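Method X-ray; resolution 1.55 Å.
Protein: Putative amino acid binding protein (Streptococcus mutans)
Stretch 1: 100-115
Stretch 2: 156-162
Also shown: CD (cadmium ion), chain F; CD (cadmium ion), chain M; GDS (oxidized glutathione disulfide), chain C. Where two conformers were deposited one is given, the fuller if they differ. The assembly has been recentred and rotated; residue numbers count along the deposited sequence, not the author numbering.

Stretch 1, residues 100-115: DIKSYNDIAGHSTQVV
Stretch 2 156-162: KYDFKIF

Phe 159 covers the most surface (122 Å²), followed by Tyr 157 (84 Å²) and Gln 113 (74 Å²); the two stretches together bury 692 Å². Stretch 1 runs through a 3-10 segment (104-107) and a type II turn from Ile 107 to His 110, closed by His 110 N to Ile 107 O at 2.9 Å, into an extended strand from Ser 111. Gly 109, at phi/psi 83/-5, occupies a turn position where a CB would jam against the preceding carbonyl. Stretch 2 is extended at Tyr 157 (-137/161), kinks at Asp 158 (-91/-29), and extends again from Phe 159 (-159/165) into strand 160-162. The strands' N-to-C directions differ by 42° and their axes approach to 7.1 Å; CA atoms of Ser 111 and Asp 158 lie 5.3 Å apart.

Phe 159 (chi1 69°, p; chi2 -89°) is sandwiched. Ile 107 CG2 lies 3.8 Å from the Phe 159 ring centroid, 7° off the normal, and Thr 112 CB lies 3.7 Å from it over the opposite face, 20° off. Ile 107 is p,t and Thr 112 is t. Thr 112 OG1 also donates to Phe 159 O (2.9 Å), so Thr 112 contacts the backbone of Phe 159 as well as its ring.

Tyr 157 (m, chi2 -83°) receives Gln 113 (m,t, chi3 -64°) over one face: Gln 113 CG is 3.4 Å from the Tyr 157 ring centroid, 7° off the normal. Ser 111 OG approaches the ring edge, 3.6 Å from Tyr 157 CD1.

Between these two residues in sequence, Asp 158 (m) pairs reciprocally with Ser 111: Ser 111 N donates to Asp 158 OD2 (2.9 Å, 163°), and Asp 158 N to Ser 111 O (2.9 Å, 151°). Asp 158 OD1 and OD2 also bind CD of chain M, each at 2.4 Å. Farther along, Lys 160 (t,p,t,t), bent at chi2, donates from NZ to Gln 113 O (3.0 Å) and GDS OE6 (2.7 Å).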

# COMPACT_ATOMS: atom_id res chain seq x y z
N ASP A 100 20.44 13.49 -11.38
CA ASP A 100 21.26 12.42 -12.03
C ASP A 100 20.60 11.04 -11.98
O ASP A 100 21.05 10.10 -12.63
CB ASP A 100 22.77 12.25 -11.52
CG ASP A 100 22.93 11.82 -9.98
OD1 ASP A 100 22.24 12.69 -9.34
OD2 ASP A 100 23.74 10.77 -9.36
N ILE A 101 19.59 10.90 -11.14
CA ILE A 101 18.99 9.59 -10.99
C ILE A 101 17.89 9.47 -12.04
O ILE A 101 16.87 10.15 -11.94
CB ILE A 101 18.43 9.42 -9.59
CG1 ILE A 101 19.55 9.48 -8.55
CG2 ILE A 101 17.69 8.05 -9.50
CD1 ILE A 101 19.04 9.50 -7.15
N LYS A 102 18.11 8.66 -13.08
CA LYS A 102 17.21 8.54 -14.21
C LYS A 102 16.66 7.13 -14.43
O LYS A 102 15.62 6.96 -15.06
CB LYS A 102 17.88 9.02 -15.51
CG LYS A 102 18.21 10.51 -15.48
CD LYS A 102 18.32 11.06 -16.91
CE LYS A 102 19.37 10.33 -17.72
NZ LYS A 102 20.67 10.40 -17.04
N SER A 103 17.38 6.15 -13.89
CA SER A 103 17.00 4.75 -13.97
C SER A 103 17.34 4.08 -12.66
O SER A 103 18.14 4.58 -11.88
CB SER A 103 17.75 4.03 -15.10
OG SER A 103 19.06 3.76 -14.70
N TYR A 104 16.72 2.93 -12.42
CA TYR A 104 16.88 2.24 -11.15
C TYR A 104 18.33 2.16 -10.70
O TYR A 104 18.63 2.43 -9.55
CB TYR A 104 16.26 0.83 -11.23
CG TYR A 104 16.18 0.06 -9.92
CD1 TYR A 104 15.61 0.62 -8.78
CD2 TYR A 104 16.61 -1.26 -9.83
CE1 TYR A 104 15.53 -0.10 -7.62
CE2 TYR A 104 16.51 -1.99 -8.66
CZ TYR A 104 15.96 -1.41 -7.56
OH TYR A 104 15.85 -2.13 -6.39
N ASN A 105 19.22 1.73 -11.58
CA ASN A 105 20.59 1.47 -11.11
C ASN A 105 21.34 2.72 -10.68
O ASN A 105 22.32 2.64 -9.96
CB ASN A 105 21.40 0.74 -12.16
CG ASN A 105 21.13 -0.77 -12.18
OD1 ASN A 105 20.23 -1.32 -11.51
ND2 ASN A 105 21.91 -1.44 -13.01
N ASP A 106 20.85 3.88 -11.08
CA ASP A 106 21.46 5.14 -10.73
C ASP A 106 21.30 5.45 -9.23
O ASP A 106 21.92 6.39 -8.76
CB ASP A 106 20.82 6.28 -11.52
CG ASP A 106 21.08 6.22 -13.02
OD1 ASP A 106 22.11 5.63 -13.43
OD2 ASP A 106 20.29 6.78 -13.79
N ILE A 107 20.49 4.68 -8.49
CA ILE A 107 20.32 4.93 -7.07
C ILE A 107 21.58 4.53 -6.33
O ILE A 107 21.78 4.89 -5.16
CB ILE A 107 19.11 4.17 -6.45
CG1 ILE A 107 19.30 2.66 -6.53
CG2 ILE A 107 17.83 4.65 -7.12
CD1 ILE A 107 18.14 1.83 -5.95
N ALA A 108 22.44 3.77 -7.00
CA ALA A 108 23.65 3.27 -6.32
C ALA A 108 24.42 4.46 -5.74
O ALA A 108 24.64 5.48 -6.42
CB ALA A 108 24.53 2.48 -7.29
N GLY A 109 24.82 4.32 -4.48
CA GLY A 109 25.57 5.35 -3.78
C GLY A 109 24.77 6.49 -3.16
O GLY A 109 25.31 7.36 -2.47
N HIS A 110 23.45 6.50 -3.40
CA HIS A 110 22.59 7.55 -2.92
C HIS A 110 21.84 7.13 -1.62
O HIS A 110 21.86 5.97 -1.22
CB HIS A 110 21.62 7.91 -4.02
CG HIS A 110 22.22 8.68 -5.16
ND1 HIS A 110 22.60 8.07 -6.34
CD2 HIS A 110 22.40 10.01 -5.35
CE1 HIS A 110 23.02 8.99 -7.20
NE2 HIS A 110 22.90 10.18 -6.63
N SER A 111 21.21 8.11 -0.99
CA SER A 111 20.58 7.88 0.30
C SER A 111 19.07 7.95 0.16
O SER A 111 18.54 8.73 -0.61
CB SER A 111 21.09 8.91 1.31
OG SER A 111 20.75 8.56 2.65
N THR A 112 18.39 7.09 0.94
CA THR A 112 16.95 7.01 0.94
C THR A 112 16.49 6.66 2.34
O THR A 112 17.25 6.17 3.16
CB THR A 112 16.45 5.95 -0.06
OG1 THR A 112 15.04 6.09 -0.16
CG2 THR A 112 16.71 4.58 0.39
N GLN A 113 15.22 6.91 2.59
CA GLN A 113 14.54 6.51 3.80
C GLN A 113 13.66 5.31 3.50
O GLN A 113 13.08 5.20 2.39
CB GLN A 113 13.70 7.63 4.35
CG GLN A 113 14.58 8.77 5.00
CD GLN A 113 13.73 9.85 5.64
OE1 GLN A 113 12.98 10.55 4.99
NE2 GLN A 113 13.82 9.96 6.95
N VAL A 114 13.60 4.41 4.46
CA VAL A 114 12.75 3.20 4.38
C VAL A 114 12.10 2.93 5.72
O VAL A 114 12.57 3.41 6.77
CB VAL A 114 13.51 1.97 3.93
CG1 VAL A 114 13.96 2.16 2.47
CG2 VAL A 114 14.73 1.71 4.82
N VAL A 115 11.01 2.18 5.67
CA VAL A 115 10.28 1.75 6.87
C VAL A 115 10.28 0.23 6.96
O VAL A 115 9.87 -0.45 6.04
CB VAL A 115 8.86 2.27 6.87
CG1 VAL A 115 8.11 1.74 8.11
CG2 VAL A 115 8.84 3.77 6.86
N LYS A 156 17.07 16.40 1.88
CA LYS A 156 17.62 15.68 2.98
C LYS A 156 18.02 14.27 2.64
O LYS A 156 18.88 13.65 3.29
CB LYS A 156 16.59 15.61 4.13
CG LYS A 156 16.30 16.95 4.72
CD LYS A 156 15.54 16.77 6.02
N TYR A 157 17.30 13.72 1.67
CA TYR A 157 17.59 12.40 1.13
C TYR A 157 17.45 12.51 -0.37
O TYR A 157 16.87 13.45 -0.87
CB TYR A 157 16.60 11.36 1.71
CG TYR A 157 16.83 11.19 3.17
CD1 TYR A 157 17.83 10.35 3.64
CD2 TYR A 157 16.09 11.93 4.08
CE1 TYR A 157 18.08 10.23 5.00
CE2 TYR A 157 16.35 11.83 5.44
CZ TYR A 157 17.32 10.98 5.88
OH TYR A 157 17.57 10.89 7.23
N ASP A 158 18.03 11.56 -1.11
CA ASP A 158 18.18 11.73 -2.53
C ASP A 158 17.03 11.20 -3.40
O ASP A 158 16.81 11.69 -4.50
CB ASP A 158 19.45 11.02 -2.98
CG ASP A 158 20.73 11.55 -2.29
OD1 ASP A 158 20.79 12.75 -1.97
OD2 ASP A 158 21.65 10.71 -2.11
N PHE A 159 16.33 10.18 -2.93
CA PHE A 159 15.25 9.58 -3.69
C PHE A 159 14.33 8.84 -2.74
O PHE A 159 14.76 8.55 -1.59
CB PHE A 159 15.77 8.59 -4.76
CG PHE A 159 16.37 7.32 -4.21
CD1 PHE A 159 17.71 7.25 -3.91
CD2 PHE A 159 15.59 6.18 -4.00
CE1 PHE A 159 18.25 6.10 -3.45
CE2 PHE A 159 16.12 5.03 -3.55
CZ PHE A 159 17.49 4.98 -3.26
N LYS A 160 13.13 8.50 -3.22
CA LYS A 160 12.23 7.59 -2.48
C LYS A 160 11.52 6.69 -3.49
O LYS A 160 10.93 7.18 -4.45
CB LYS A 160 11.20 8.37 -1.66
CG LYS A 160 10.14 7.52 -0.95
CD LYS A 160 10.74 6.60 0.10
CE LYS A 160 9.65 5.80 0.80
NZ LYS A 160 10.21 4.83 1.76
N ILE A 161 11.57 5.39 -3.26
CA ILE A 161 10.84 4.41 -4.05
C ILE A 161 9.51 4.07 -3.36
O ILE A 161 9.47 3.77 -2.17
CB ILE A 161 11.61 3.12 -4.29
CG1 ILE A 161 12.92 3.42 -5.02
CG2 ILE A 161 10.77 2.11 -5.06
CD1 ILE A 161 13.84 2.23 -5.10
N PHE A 162 8.41 4.23 -4.08
CA PHE A 162 7.11 3.86 -3.54
C PHE A 162 6.14 3.61 -4.65
O PHE A 162 6.42 3.93 -5.82
CB PHE A 162 6.56 4.99 -2.63
CG PHE A 162 5.52 4.47 -1.63
CD1 PHE A 162 5.92 3.64 -0.58
CD2 PHE A 162 4.20 4.71 -1.81
CE1 PHE A 162 4.98 3.09 0.30
CE2 PHE A 162 3.25 4.15 -0.92
CZ PHE A 162 3.67 3.35 0.15
CD CD F . 23.07 12.20 -7.35
CD CD M . 23.16 12.46 -1.63
CD1 GDS C . 5.75 3.45 10.48
N2 GDS C . 5.84 4.51 9.47
CA2 GDS C . 4.59 5.02 9.03
C2 GDS C . 3.93 6.10 9.81
O2 GDS C . 2.69 6.28 9.73
CB2 GDS C . 3.87 4.54 7.83
SG2 GDS C . 4.80 3.38 6.86
N3 GDS C . 4.76 6.92 10.66
CA3 GDS C . 4.15 7.93 11.52
C3 GDS C . 4.22 7.30 12.91
OE3 GDS C . 4.45 8.02 13.94
OE4 GDS C . 4.07 6.06 13.10
N4 GDS C . 4.81 2.96 3.64
CA4 GDS C . 5.74 4.02 3.37
C4 GDS C . 7.11 3.47 3.20
OE5 GDS C . 7.31 2.26 2.89
OE6 GDS C . 8.07 4.29 3.31
C5 GDS C . 3.45 3.30 3.92
O5 GDS C . 3.09 4.48 3.89
CA5 GDS C . 2.62 2.16 4.32
N5 GDS C . 2.83 0.92 3.71
CB5 GDS C . 2.24 2.17 5.77
SG5 GDS C . 3.69 1.68 6.75
CA6 GDS C . 4.07 -1.91 0.14
C6 GDS C . 4.02 -3.14 1.03
OE7 GDS C . 4.95 -3.32 1.87
OE8 GDS C . 3.07 -3.96 0.95
N6 GDS C . 3.02 -2.08 -0.89
CB6 GDS C . 3.89 -0.67 0.92
CG6 GDS C . 2.75 -0.85 1.94
CD6 GDS C . 2.38 0.52 2.44
O6 GDS C . 1.68 1.35 1.84
O HOH W 1 20.93 11.51 3.05
O HOH W 2 13.41 4.18 -1.38
O HOH W 3 13.56 8.66 0.94
O HOH W 4 15.87 8.37 8.79
O HOH W 5 10.03 1.76 2.96
O HOH W 6 25.29 12.95 -7.38
O HOH W 7 22.00 12.77 0.66
O HOH W 8 24.57 11.12 -2.24